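Local structure of phosphoribosylaminoimidazole-succinocarboxamide synthase (2CNQ) at residues W64-H75 with T226-L236; P157-A165 with N173-L182. The protein joins CAIR (4-carboxy-5-aminoimidazole ribotide) to L-aspartate at the expense of ATP, giving SAICAR in de novo purine biosynthesis. All blocks are in the same frame, centred on the assembly; numbering follows the deposited sequence. Where two conformers were deposited one is given.

Interaction 1: W64-H75 with T226-L236. With ADP (adenosine-5'-diphosphate), chain B.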
loop_
_atom_site.group_PDB
_atom_site.type_symbol
_atom_site.label_atom_id
_atom_site.label_comp_id
_atom_site.label_asym_id
_atom_site.label_seq_id
_atom_site.Cartn_x
_atom_site.Cartn_y
_atom_site.Cartn_z
ATOM N N TRP A 64 10.603 3.456 0.858
ATOM C CA TRP A 64 9.907 4.686 0.592
ATOM C C TRP A 64 9.859 5.579 1.785
ATOM O O TRP A 64 9.911 6.791 1.633
ATOM C CB TRP A 64 8.532 4.417 0.086
ATOM C CG TRP A 64 8.487 3.799 -1.236
ATOM C CD1 TRP A 64 8.039 2.573 -1.505
ATOM C CD2 TRP A 64 8.847 4.381 -2.490
ATOM N NE1 TRP A 64 8.104 2.324 -2.849
ATOM C CE2 TRP A 64 8.567 3.442 -3.472
ATOM C CE3 TRP A 64 9.376 5.604 -2.866
ATOM C CZ2 TRP A 64 8.728 3.703 -4.814
ATOM C CZ3 TRP A 64 9.550 5.848 -4.200
ATOM C CH2 TRP A 64 9.245 4.913 -5.153
ATOM N N PHE A 65 9.721 5.029 2.976
ATOM C CA PHE A 65 9.752 5.872 4.147
ATOM C C PHE A 65 11.042 6.641 4.190
ATOM O O PHE A 65 11.059 7.808 4.512
ATOM C CB PHE A 65 9.594 5.056 5.411
ATOM C CG PHE A 65 8.199 4.627 5.701
ATOM C CD1 PHE A 65 7.194 5.557 5.795
ATOM C CD2 PHE A 65 7.900 3.312 5.964
ATOM C CE1 PHE A 65 5.927 5.167 6.113
ATOM C CE2 PHE A 65 6.633 2.926 6.271
ATOM C CZ PHE A 65 5.650 3.854 6.323
ATOM N N LYS A 66 12.128 5.969 3.853
ATOM C CA LYS A 66 13.408 6.596 3.863
ATOM C C LYS A 66 13.504 7.601 2.741
ATOM O O LYS A 66 14.053 8.679 2.925
ATOM C CB LYS A 66 14.457 5.520 3.736
ATOM C CG LYS A 66 15.867 6.058 3.751
ATOM C CD LYS A 66 16.902 4.974 3.644
ATOM C CE LYS A 66 16.887 4.010 4.816
ATOM N NZ LYS A 66 17.071 4.652 6.148
ATOM N N PHE A 67 13.006 7.252 1.560
ATOM C CA PHE A 67 13.029 8.145 0.429
ATOM C C PHE A 67 12.290 9.427 0.718
ATOM O O PHE A 67 12.666 10.499 0.272
ATOM C CB PHE A 67 12.414 7.436 -0.752
ATOM C CG PHE A 67 12.397 8.221 -1.999
ATOM C CD1 PHE A 67 13.527 8.403 -2.747
ATOM C CD2 PHE A 67 11.235 8.760 -2.458
ATOM C CE1 PHE A 67 13.460 9.127 -3.921
ATOM C CE2 PHE A 67 11.175 9.468 -3.616
ATOM C CZ PHE A 67 12.276 9.656 -4.339
ATOM N N LEU A 68 11.218 9.300 1.478
ATOM C CA LEU A 68 10.349 10.409 1.799
ATOM C C LEU A 68 10.622 10.959 3.165
ATOM O O LEU A 68 9.833 11.724 3.667
ATOM C CB LEU A 68 8.916 9.948 1.717
ATOM C CG LEU A 68 8.512 9.539 0.338
ATOM C CD1 LEU A 68 7.111 8.997 0.389
ATOM C CD2 LEU A 68 8.608 10.661 -0.653
ATOM N N SER A 69 11.724 10.608 3.779
ATOM C CA SER A 69 11.897 10.920 5.187
ATOM C C SER A 69 11.965 12.406 5.439
ATOM O O SER A 69 11.591 12.842 6.498
ATOM C CB SER A 69 13.125 10.248 5.754
ATOM O OG SER A 69 14.256 10.739 5.107
ATOM N N ASN A 70 12.434 13.173 4.478
ATOM C CA ASN A 70 12.452 14.612 4.613
ATOM C C ASN A 70 11.191 15.272 4.149
ATOM O O ASN A 70 11.033 16.463 4.305
ATOM C CB ASN A 70 13.620 15.203 3.850
ATOM C CG ASN A 70 14.931 14.769 4.416
ATOM O OD1 ASN A 70 15.058 14.626 5.632
ATOM N ND2 ASN A 70 15.912 14.532 3.550
ATOM N N ASP A 71 10.277 14.516 3.582
ATOM C CA ASP A 71 9.066 15.034 3.029
ATOM C C ASP A 71 7.904 14.860 3.933
ATOM O O ASP A 71 6.954 15.608 3.834
ATOM C CB ASP A 71 8.768 14.335 1.726
ATOM C CG ASP A 71 9.884 14.477 0.774
ATOM O OD1 ASP A 71 10.146 15.618 0.388
ATOM O OD2 ASP A 71 10.526 13.477 0.463
ATOM N N VAL A 72 7.941 13.865 4.792
ATOM C CA VAL A 72 6.827 13.563 5.640
ATOM C C VAL A 72 7.308 12.742 6.798
ATOM O O VAL A 72 8.135 11.868 6.638
ATOM C CB VAL A 72 5.717 12.871 4.858
ATOM C CG1 VAL A 72 6.168 11.524 4.373
ATOM C CG2 VAL A 72 4.460 12.793 5.634
ATOM N N ARG A 73 6.800 13.056 7.964
ATOM C CA ARG A 73 6.982 12.215 9.109
ATOM C C ARG A 73 6.325 10.899 8.870
ATOM O O ARG A 73 5.320 10.849 8.208
ATOM C CB ARG A 73 6.336 12.819 10.341
ATOM C CG ARG A 73 7.128 13.935 10.971
ATOM C CD ARG A 73 6.504 14.356 12.277
ATOM N NE ARG A 73 6.403 13.227 13.192
ATOM C CZ ARG A 73 5.642 13.211 14.278
ATOM N NH1 ARG A 73 4.935 14.279 14.614
ATOM N NH2 ARG A 73 5.595 12.130 15.038
ATOM N N ASN A 74 6.857 9.854 9.457
ATOM C CA ASN A 74 6.251 8.560 9.306
ATOM C C ASN A 74 6.104 7.871 10.625
ATOM O O ASN A 74 6.585 8.318 11.637
ATOM C CB ASN A 74 7.011 7.737 8.295
ATOM C CG ASN A 74 8.375 7.407 8.765
ATOM O OD1 ASN A 74 8.537 6.831 9.835
ATOM N ND2 ASN A 74 9.368 7.778 8.006
ATOM N N HIS A 75 5.426 6.749 10.597
ATOM C CA HIS A 75 5.111 6.032 11.807
ATOM C C HIS A 75 6.199 5.155 12.326
ATOM O O HIS A 75 6.022 4.540 13.354
ATOM C CB HIS A 75 3.848 5.215 11.663
ATOM C CG HIS A 75 3.890 4.109 10.705
ATOM N ND1 HIS A 75 2.899 3.171 10.754
ATOM C CD2 HIS A 75 4.733 3.758 9.726
ATOM C CE1 HIS A 75 3.133 2.291 9.819
ATOM N NE2 HIS A 75 4.233 2.626 9.177
ATOM N N THR A 226 1.527 17.866 17.369
ATOM C CA THR A 226 2.465 18.638 16.561
ATOM C C THR A 226 1.813 19.208 15.286
ATOM O O THR A 226 2.444 19.930 14.522
ATOM C CB THR A 226 3.640 17.746 16.147
ATOM O OG1 THR A 226 3.135 16.641 15.397
ATOM C CG2 THR A 226 4.385 17.214 17.368
ATOM N N ASN A 227 0.554 18.867 15.059
ATOM C CA ASN A 227 -0.131 19.190 13.821
ATOM C C ASN A 227 0.668 18.778 12.610
ATOM O O ASN A 227 0.744 19.476 11.601
ATOM C CB ASN A 227 -0.471 20.653 13.708
ATOM C CG ASN A 227 -1.498 20.913 12.638
ATOM O OD1 ASN A 227 -2.321 20.059 12.314
ATOM N ND2 ASN A 227 -1.490 22.121 12.117
ATOM N N GLU A 228 1.022 17.482 12.661
ATOM C CA GLU A 228 1.706 16.879 11.513
ATOM C C GLU A 228 0.984 15.713 10.979
ATOM O O GLU A 228 0.590 14.873 11.741
ATOM C CB GLU A 228 3.130 16.511 11.954
ATOM C CG GLU A 228 4.003 17.760 12.251
ATOM C CD GLU A 228 5.377 17.403 12.727
ATOM O OE1 GLU A 228 6.348 17.638 11.986
ATOM O OE2 GLU A 228 5.481 16.850 13.842
ATOM N N ILE A 229 0.867 15.644 9.659
ATOM C CA ILE A 229 0.410 14.479 8.975
ATOM C C ILE A 229 1.554 13.486 9.004
ATOM O O ILE A 229 2.708 13.836 8.850
ATOM C CB ILE A 229 -0.022 14.820 7.586
ATOM C CG1 ILE A 229 -1.242 15.726 7.638
ATOM C CG2 ILE A 229 -0.340 13.581 6.812
ATOM C CD1 ILE A 229 -1.605 16.305 6.305
ATOM N N ILE A 230 1.195 12.233 9.215
ATOM C CA ILE A 230 2.130 11.174 9.359
ATOM C C ILE A 230 1.848 10.182 8.276
ATOM O O ILE A 230 0.724 9.764 8.092
ATOM C CB ILE A 230 1.950 10.459 10.703
ATOM C CG1 ILE A 230 1.847 11.434 11.849
ATOM C CG2 ILE A 230 3.046 9.471 10.909
ATOM C CD1 ILE A 230 3.004 12.234 12.069
ATOM N N LEU A 231 2.876 9.738 7.591
ATOM C CA LEU A 231 2.731 8.661 6.655
ATOM C C LEU A 231 2.783 7.375 7.430
ATOM O O LEU A 231 3.724 7.111 8.150
ATOM C CB LEU A 231 3.865 8.757 5.657
ATOM C CG LEU A 231 3.739 7.831 4.468
ATOM C CD1 LEU A 231 2.544 8.121 3.649
ATOM C CD2 LEU A 231 4.988 7.978 3.639
ATOM N N VAL A 232 1.732 6.598 7.314
ATOM C CA VAL A 232 1.601 5.386 8.086
ATOM C C VAL A 232 1.428 4.211 7.151
ATOM O O VAL A 232 1.639 4.301 5.960
ATOM C CB VAL A 232 0.462 5.483 9.105
ATOM C CG1 VAL A 232 0.669 6.685 9.987
ATOM C CG2 VAL A 232 -0.874 5.532 8.452
ATOM N N ASP A 233 1.109 3.076 7.713
ATOM C CA ASP A 233 0.781 1.914 6.943
ATOM C C ASP A 233 1.939 1.502 6.060
ATOM O O ASP A 233 3.058 1.472 6.530
ATOM C CB ASP A 233 -0.531 2.105 6.208
ATOM C CG ASP A 233 -1.137 0.830 5.773
ATOM O OD1 ASP A 233 -1.599 0.073 6.644
ATOM O OD2 ASP A 233 -1.174 0.606 4.547
ATOM N N GLU A 234 1.625 1.096 4.861
ATOM C CA GLU A 234 2.594 0.763 3.876
ATOM C C GLU A 234 2.621 1.839 2.831
ATOM O O GLU A 234 1.679 2.572 2.646
ATOM C CB GLU A 234 2.302 -0.584 3.248
ATOM C CG GLU A 234 1.116 -0.555 2.328
ATOM C CD GLU A 234 0.794 -1.884 1.745
ATOM O OE1 GLU A 234 -0.405 -2.094 1.482
ATOM O OE2 GLU A 234 1.700 -2.690 1.531
ATOM N N VAL A 235 3.727 1.887 2.139
ATOM C CA VAL A 235 3.963 2.949 1.190
ATOM C C VAL A 235 4.466 2.352 -0.086
ATOM O O VAL A 235 5.480 1.689 -0.093
ATOM C CB VAL A 235 4.966 3.940 1.734
ATOM C CG1 VAL A 235 5.132 5.044 0.739
ATOM C CG2 VAL A 235 4.545 4.463 3.068
ATOM N N LEU A 236 3.739 2.638 -1.143
ATOM C CA LEU A 236 4.163 2.373 -2.507
ATOM C C LEU A 236 4.664 0.963 -2.629
ATOM O O LEU A 236 5.725 0.678 -3.158
ATOM C CB LEU A 236 5.150 3.412 -2.966
ATOM C CG LEU A 236 4.461 4.705 -3.312
ATOM C CD1 LEU A 236 5.430 5.848 -3.247
ATOM C CD2 LEU A 236 3.838 4.614 -4.683
HETATM P PB ADP B . -6.288 -3.680 5.769
HETATM O O1B ADP B . -5.642 -3.089 4.604
HETATM O O2B ADP B . -7.308 -2.799 6.355
HETATM O O3B ADP B . -6.862 -5.005 5.636
HETATM P PA ADP B . -3.674 -4.231 6.774
HETATM O O1A ADP B . -2.998 -3.442 5.743
HETATM O O2A ADP B . -3.596 -5.682 6.726
HETATM O O3A ADP B . -5.179 -3.794 6.900
HETATM O "O5'" ADP B . -3.170 -3.816 8.202
HETATM C "C5'" ADP B . -2.756 -2.522 8.578
HETATM C "C4'" ADP B . -3.793 -1.910 9.471
HETATM O "O4'" ADP B . -3.088 -1.050 10.364
HETATM C "C3'" ADP B . -4.770 -1.030 8.754
HETATM O "O3'" ADP B . -5.966 -0.939 9.489
HETATM C "C2'" ADP B . -4.094 0.313 8.813
HETATM O "O2'" ADP B . -4.959 1.386 8.614
HETATM C "C1'" ADP B . -3.547 0.275 10.189
HETATM N N9 ADP B . -2.437 1.138 10.460
HETATM C C8 ADP B . -1.425 1.422 9.637
HETATM N N7 ADP B . -0.506 2.161 10.201
HETATM C C5 ADP B . -0.954 2.367 11.449
HETATM C C6 ADP B . -0.447 3.043 12.583
HETATM N N6 ADP B . 0.721 3.653 12.548
HETATM N N1 ADP B . -1.193 3.120 13.678
HETATM C C2 ADP B . -2.351 2.468 13.720
HETATM N N3 ADP B . -2.890 1.737 12.756
HETATM C C4 ADP B . -2.185 1.705 11.627
HETATM O O HOH W 1 4.865 15.212 8.084
#
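Phe65 and Leu231 meet in the tight, buried half of the contact: CE1 of Phe65 lies 3.8 Å from CG of Leu231, while CG2 of Val235 presses over a face of the same ring, 3.4 Å from CE1. Beside it, CB of Leu236 sits over the five-membered ring of Trp64 in a CH-pi contact, 3.3 Å from the centroid, and NE1 of Trp64 makes a weak, bent bond to Leu236 O. Val72 CG1 and Leu68 CD1 close on Leu231 CD2. Strand 73-74 runs parallel to strand 228-245 as an outermost strand of a mixed five-stranded sheet, joined by a straight bond from Leu231 N to Arg73 O (2.8 Å, 172°). At its end His75 lays its ring over Val232 CA, and ND1 accepts from N6 of the ADP adenine at 2.9 Å; Asp233 N reaches N7 weakly. The opposite end is looser and nearer solvent. A water bridges Arg73 N and Ile229 O; the Arg73 chain, bent at chi3 (57°), brings NH1 into a salt bridge with OE2 of Glu228 (2.7 Å), from above the carboxylate plane. Ile230 CD1 covers one face of this guanidinium, and Asp223 offers NH1 a second carboxylate.

Interaction 2: P157-A165 with N173-L182; sequences PIFTPSTKA and NISPAQAAEL
The Phe159 ring is approached obliquely by Pro176 CG and Ala179 CB of helix 176-183, Pro176 CG coming within 4.1 Å of Phe159 CD1. Over the centre of one face lies CD of Pro161, 3.6 Å above the plane. With CG anti to the backbone N (chi1 167°), Phe159 sends its ring back under Pro161 and toward the helix start, and Ala192 of helix 185-209 also touches it. Pro161 is the wedge between the segments: CG lies 3.6 Å from Ala179 CB and 4.0 Å from Ile174 CG1, and CD meets Pro176 CG. A glycine in place of Pro161 would probably leave one face of Phe159 uncovered and a gap against Ala179 and Ile174. Further along, Thr163 CG2 rests on Ile174 CG2 at 3.8 Å, the two side chains crossing at about a right angle. The backbones are bridged once, at Ser162 and Asn173, where Ile174 N gives a nearly straight bond to Pro161 O (2.9 Å, 173°). Ser175 is the N-cap of the helix, its OG accepting from Gln178 N at 2.8 Å. The contact thus joins the chain leaving edge strand 153-159 to a helix start. Asn173, whose OD1 bonds Ser128, lies near the bound AICAR nucleotide, and Lys164 belongs to the pocket of the ADP that His75 also binds. Pro161 O and Ile174 O, two acceptors in close approach, both face His140 ND1, hydrogen-bonded to Ile174 O and weakly to Pro161 O; this shared donor probably eases their mutual repulsion.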
loop_
_atom_site.group_PDB
_atom_site.type_symbol
_atom_site.label_atom_id
_atom_site.label_comp_id
_atom_site.label_asym_id
_atom_site.label_seq_id
_atom_site.Cartn_x
_atom_site.Cartn_y
_atom_site.Cartn_z
ATOM N N PRO A 157 -1.289 14.794 -11.147
ATOM C CA PRO A 157 -1.850 13.727 -10.326
ATOM C C PRO A 157 -2.944 14.244 -9.464
ATOM O O PRO A 157 -2.913 15.396 -9.066
ATOM C CB PRO A 157 -0.657 13.291 -9.487
ATOM C CG PRO A 157 0.514 13.721 -10.276
ATOM C CD PRO A 157 0.118 15.034 -10.860
ATOM N N ILE A 158 -3.893 13.382 -9.173
ATOM C CA ILE A 158 -5.044 13.792 -8.455
ATOM C C ILE A 158 -5.268 12.954 -7.239
ATOM O O ILE A 158 -5.159 11.737 -7.241
ATOM C CB ILE A 158 -6.259 13.825 -9.329
ATOM C CG1 ILE A 158 -6.540 12.543 -10.056
ATOM C CG2 ILE A 158 -6.112 15.001 -10.315
ATOM C CD1 ILE A 158 -7.855 12.529 -10.731
ATOM N N PHE A 159 -5.594 13.644 -6.161
ATOM C CA PHE A 159 -6.072 13.040 -4.952
ATOM C C PHE A 159 -7.496 12.604 -5.147
ATOM O O PHE A 159 -8.358 13.392 -5.466
ATOM C CB PHE A 159 -5.982 14.077 -3.865
ATOM C CG PHE A 159 -6.714 13.720 -2.615
ATOM C CD1 PHE A 159 -7.726 14.535 -2.169
ATOM C CD2 PHE A 159 -6.363 12.638 -1.849
ATOM C CE1 PHE A 159 -8.340 14.289 -0.968
ATOM C CE2 PHE A 159 -7.013 12.371 -0.677
ATOM C CZ PHE A 159 -7.993 13.213 -0.234
ATOM N N THR A 160 -7.727 11.319 -4.947
ATOM C CA THR A 160 -9.011 10.729 -5.170
ATOM C C THR A 160 -9.300 9.826 -4.001
ATOM O O THR A 160 -8.999 8.653 -4.012
ATOM C CB THR A 160 -9.084 10.007 -6.486
ATOM O OG1 THR A 160 -8.197 8.897 -6.482
ATOM C CG2 THR A 160 -8.727 10.891 -7.627
ATOM N N PRO A 161 -9.827 10.363 -2.934
ATOM C CA PRO A 161 -9.955 9.581 -1.717
ATOM C C PRO A 161 -10.992 8.534 -1.812
ATOM O O PRO A 161 -11.951 8.655 -2.532
ATOM C CB PRO A 161 -10.323 10.615 -0.676
ATOM C CG PRO A 161 -10.989 11.693 -1.469
ATOM C CD PRO A 161 -10.268 11.738 -2.777
ATOM N N SER A 162 -10.821 7.519 -0.992
ATOM C CA SER A 162 -11.877 6.607 -0.727
ATOM C C SER A 162 -12.065 6.507 0.753
ATOM O O SER A 162 -11.196 6.816 1.536
ATOM C CB SER A 162 -11.592 5.279 -1.377
ATOM O OG SER A 162 -10.861 4.485 -0.527
ATOM N N THR A 163 -13.223 6.027 1.122
ATOM C CA THR A 163 -13.459 5.742 2.498
ATOM C C THR A 163 -12.665 4.543 2.850
ATOM O O THR A 163 -12.167 3.815 2.001
ATOM C CB THR A 163 -14.910 5.485 2.738
ATOM O OG1 THR A 163 -15.246 4.289 2.033
ATOM C CG2 THR A 163 -15.768 6.666 2.325
ATOM N N LYS A 164 -12.551 4.342 4.143
ATOM C CA LYS A 164 -12.071 3.108 4.710
ATOM C C LYS A 164 -13.278 2.342 5.140
ATOM O O LYS A 164 -13.903 2.684 6.151
ATOM C CB LYS A 164 -11.167 3.392 5.896
ATOM C CG LYS A 164 -9.923 4.116 5.476
ATOM C CD LYS A 164 -9.097 4.578 6.625
ATOM C CE LYS A 164 -8.485 3.457 7.345
ATOM N NZ LYS A 164 -7.758 3.976 8.475
ATOM N N ALA A 165 -13.648 1.348 4.348
ATOM C CA ALA A 165 -14.890 0.639 4.612
ATOM C C ALA A 165 -14.828 -0.158 5.907
ATOM O O ALA A 165 -13.764 -0.616 6.294
ATOM C CB ALA A 165 -15.229 -0.243 3.480
ATOM N N ASN A 173 -15.284 5.186 -3.238
ATOM C CA ASN A 173 -14.652 6.342 -3.778
ATOM C C ASN A 173 -15.470 7.547 -3.469
ATOM O O ASN A 173 -16.660 7.560 -3.708
ATOM C CB ASN A 173 -14.518 6.235 -5.272
ATOM C CG ASN A 173 -13.518 5.247 -5.712
ATOM O OD1 ASN A 173 -13.518 4.867 -6.888
ATOM N ND2 ASN A 173 -12.661 4.847 -4.859
ATOM N N ILE A 174 -14.845 8.572 -2.955
ATOM C CA ILE A 174 -15.534 9.768 -2.604
ATOM C C ILE A 174 -14.794 10.936 -3.184
ATOM O O ILE A 174 -13.618 10.886 -3.491
ATOM C CB ILE A 174 -15.677 9.904 -1.091
ATOM C CG1 ILE A 174 -14.364 9.806 -0.362
ATOM C CG2 ILE A 174 -16.688 8.923 -0.578
ATOM C CD1 ILE A 174 -14.415 10.219 1.039
ATOM N N SER A 175 -15.495 12.031 -3.304
ATOM C CA SER A 175 -14.871 13.237 -3.758
ATOM C C SER A 175 -14.001 13.798 -2.691
ATOM O O SER A 175 -14.195 13.562 -1.515
ATOM C CB SER A 175 -15.958 14.241 -4.099
ATOM O OG SER A 175 -16.610 14.605 -2.918
ATOM N N PRO A 176 -13.088 14.662 -3.087
ATOM C CA PRO A 176 -12.385 15.435 -2.099
ATOM C C PRO A 176 -13.300 16.217 -1.208
ATOM O O PRO A 176 -13.045 16.336 -0.033
ATOM C CB PRO A 176 -11.478 16.301 -2.935
ATOM C CG PRO A 176 -11.227 15.482 -4.163
ATOM C CD PRO A 176 -12.542 14.845 -4.426
ATOM N N ALA A 177 -14.399 16.702 -1.751
ATOM C CA ALA A 177 -15.322 17.430 -0.918
ATOM C C ALA A 177 -15.895 16.557 0.151
ATOM O O ALA A 177 -16.015 16.949 1.291
ATOM C CB ALA A 177 -16.399 18.030 -1.766
ATOM N N GLN A 178 -16.258 15.337 -0.197
ATOM C CA GLN A 178 -16.759 14.430 0.813
ATOM C C GLN A 178 -15.685 14.049 1.783
ATOM O O GLN A 178 -15.938 13.926 2.958
ATOM C CB GLN A 178 -17.388 13.242 0.151
ATOM C CG GLN A 178 -17.889 12.201 1.112
ATOM C CD GLN A 178 -18.933 12.698 2.042
ATOM O OE1 GLN A 178 -19.854 13.399 1.638
ATOM N NE2 GLN A 178 -18.867 12.247 3.276
ATOM N N ALA A 179 -14.465 13.895 1.314
ATOM C CA ALA A 179 -13.396 13.643 2.232
ATOM C C ALA A 179 -13.277 14.761 3.230
ATOM O O ALA A 179 -13.054 14.522 4.394
ATOM C CB ALA A 179 -12.117 13.464 1.501
ATOM N N ALA A 180 -13.461 15.995 2.774
ATOM C CA ALA A 180 -13.389 17.127 3.669
ATOM C C ALA A 180 -14.543 17.112 4.633
ATOM O O ALA A 180 -14.398 17.561 5.747
ATOM C CB ALA A 180 -13.375 18.389 2.887
ATOM N N GLU A 181 -15.686 16.590 4.256
ATOM C CA GLU A 181 -16.737 16.384 5.209
ATOM C C GLU A 181 -16.310 15.461 6.306
ATOM O O GLU A 181 -16.652 15.660 7.457
ATOM C CB GLU A 181 -17.962 15.827 4.537
ATOM C CG GLU A 181 -18.596 16.760 3.591
ATOM C CD GLU A 181 -19.029 18.031 4.231
ATOM O OE1 GLU A 181 -19.696 17.955 5.286
ATOM O OE2 GLU A 181 -18.726 19.119 3.706
ATOM N N LEU A 182 -15.575 14.427 5.964
ATOM C CA LEU A 182 -15.148 13.479 6.935
ATOM C C LEU A 182 -14.043 13.960 7.800
ATOM O O LEU A 182 -14.037 13.690 8.987
ATOM C CB LEU A 182 -14.709 12.210 6.246
ATOM C CG LEU A 182 -15.771 11.491 5.480
ATOM C CD1 LEU A 182 -15.170 10.280 4.821
ATOM C CD2 LEU A 182 -16.925 11.098 6.345
#

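How the interactions relate
Interactions 1 and 2 lie at opposite borders of one mixed five-stranded sheet: 73-74 and 153-159 are its outermost strands, with 228-245, 211-223 and 113-122 between them. Their centres are 20 Å apart and their nearest atoms about 7 Å, so they do not touch. Along the chain the local pairing of 157-165 with 173-182 is nested inside the long loop closed by 64-75 with 226-236. Helix 185-209 touches residues of both contacts. Both interactions line the pocket of the same ADP, interaction 1 at the adenine through His75 and Asp233, interaction 2 through Lys164, with Asn173 of interaction 2 also close to the AICAR nucleotide.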